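Local coordinates for putative Chlorite dismutase TA0507 (Thermoplasma acidophilum, PDB 3DTZ), which is of unknown function but belongs to the chlorite dismutase family and, like its relatives, may bind heme and act as an oxidoreductase, at residues S85-P88 with D89-I92. Numbering follows the deposited sequence.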
loop_
_atom_site.group_PDB
_atom_site.type_symbol
_atom_site.label_atom_id
_atom_site.label_comp_id
_atom_site.label_asym_id
_atom_site.label_seq_id
_atom_site.Cartn_x
_atom_site.Cartn_y
_atom_site.Cartn_z
ATOM N N SER D 85 10.734 -24.634 15.936
ATOM C CA SER D 85 10.523 -26.088 16.052
ATOM C C SER D 85 11.090 -26.780 14.817
ATOM O O SER D 85 11.082 -26.205 13.747
ATOM C CB SER D 85 9.023 -26.426 16.089
ATOM O OG SER D 85 8.816 -27.852 16.221
ATOM N N ARG D 86 11.563 -28.016 14.973
ATOM C CA ARG D 86 11.939 -28.826 13.818
ATOM C C ARG D 86 10.714 -29.385 13.110
ATOM O O ARG D 86 10.825 -29.864 11.984
ATOM C CB ARG D 86 12.890 -29.968 14.221
ATOM C CG ARG D 86 14.270 -29.471 14.607
ATOM C CD ARG D 86 15.293 -30.591 14.742
ATOM N NE ARG D 86 16.624 -30.006 14.906
ATOM C CZ ARG D 86 17.188 -29.689 16.071
ATOM N NH1 ARG D 86 16.562 -29.925 17.225
ATOM N NH2 ARG D 86 18.408 -29.143 16.083
ATOM N N ASN D 87 9.551 -29.294 13.760
ATOM C CA ASN D 87 8.312 -29.926 13.249
ATOM C C ASN D 87 7.422 -28.910 12.524
ATOM O O ASN D 87 6.809 -28.056 13.171
ATOM C CB ASN D 87 7.524 -30.599 14.387
ATOM C CG ASN D 87 6.388 -31.497 13.872
ATOM O OD1 ASN D 87 5.844 -31.279 12.792
ATOM N ND2 ASN D 87 6.051 -32.524 14.647
ATOM N N PRO D 88 7.312 -29.028 11.191
ATOM C CA PRO D 88 6.519 -28.057 10.419
ATOM C C PRO D 88 5.013 -28.117 10.713
ATOM O O PRO D 88 4.313 -27.124 10.518
ATOM C CB PRO D 88 6.840 -28.405 8.960
ATOM C CG PRO D 88 7.276 -29.809 8.973
ATOM C CD PRO D 88 7.894 -30.079 10.337
ATOM N N ASP D 89 4.549 -29.264 11.209
ATOM C CA ASP D 89 3.176 -29.463 11.698
ATOM C C ASP D 89 2.952 -28.680 12.978
ATOM O O ASP D 89 1.922 -28.035 13.155
ATOM C CB ASP D 89 2.905 -30.978 11.898
ATOM C CG ASP D 89 1.528 -31.281 12.528
ATOM O OD1 ASP D 89 0.498 -30.785 12.014
ATOM O OD2 ASP D 89 1.487 -32.041 13.534
ATOM N N LEU D 90 3.927 -28.706 13.874
ATOM C CA LEU D 90 3.868 -27.837 15.041
ATOM C C LEU D 90 3.892 -26.362 14.664
ATOM O O LEU D 90 3.329 -25.549 15.374
ATOM C CB LEU D 90 4.974 -28.176 16.040
ATOM C CG LEU D 90 4.867 -29.573 16.696
ATOM C CD1 LEU D 90 5.927 -29.676 17.747
ATOM C CD2 LEU D 90 3.473 -29.788 17.303
HETATM N N MSE D 91 4.550 -26.012 13.560
HETATM C CA MSE D 91 4.636 -24.598 13.165
HETATM C C MSE D 91 3.255 -24.085 12.724
HETATM O O MSE D 91 2.850 -22.974 13.082
HETATM C CB MSE D 91 5.702 -24.376 12.065
HETATM C CG MSE D 91 7.161 -24.666 12.536
HETATM SE SE MSE D 91 7.673 -23.602 14.092
HETATM C CE MSE D 91 7.925 -21.881 13.278
ATOM N N ILE D 92 2.536 -24.888 11.945
ATOM C CA ILE D 92 1.198 -24.440 11.493
ATOM C C ILE D 92 0.202 -24.454 12.678
ATOM O O ILE D 92 -0.616 -23.533 12.835
ATOM C CB ILE D 92 0.695 -25.227 10.250
ATOM C CG1 ILE D 92 -0.698 -24.705 9.811
ATOM C CG2 ILE D 92 0.658 -26.728 10.482
ATOM C CD1 ILE D 92 -0.664 -23.264 9.410
HETATM O O HOH W 1 3.215 -33.537 14.431
#
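Asn87 and Asp89 meet at the start of helix 88-102, where Asn87 is the N-cap, a compact example of how a side chain supplies the acceptor that the first amides of a helix lack. Its OD1 accepts from two backbone amides: the N of Asp89 at 2.9 Å, tilted 28° from the carbonyl plane, and, more weakly, the N of Leu90 at 3.4 Å. CG lies anti to the backbone N, beside the carbonyl carbon (chi1 -169°), which lets OD1 face both. The O of Asn87 bonds to the N of Met91 at 3.1 Å. Pro88, with no N-H of its own to cap, opens the helix, and its O takes the N of Ile92 at 3.2 Å as well as the hydroxyl of Tyr73 of a second subunit. The chain of Met91, a selenomethionine, bends at chi2 and chi3 and brings SE 3.7 Å from Ser85 CB. The side chains of Leu90 and Asn87 cross at about a right angle, Leu90 CG 3.7 Å from Asn87 CB. With an alanine here in place of Asn87, the amides of Asp89 and Leu90 would probably lose their side-chain acceptor, and the water its ND2 donor. Upstream, Ser85 OG accepts from Asn87 N in an ST turn and also hydrogen-bonds to Gly63 O. That water accepts from Asn87 ND2 at 3.0 Å and donates to Asp89 OD2, bridging amide and carboxylate planes 48° apart.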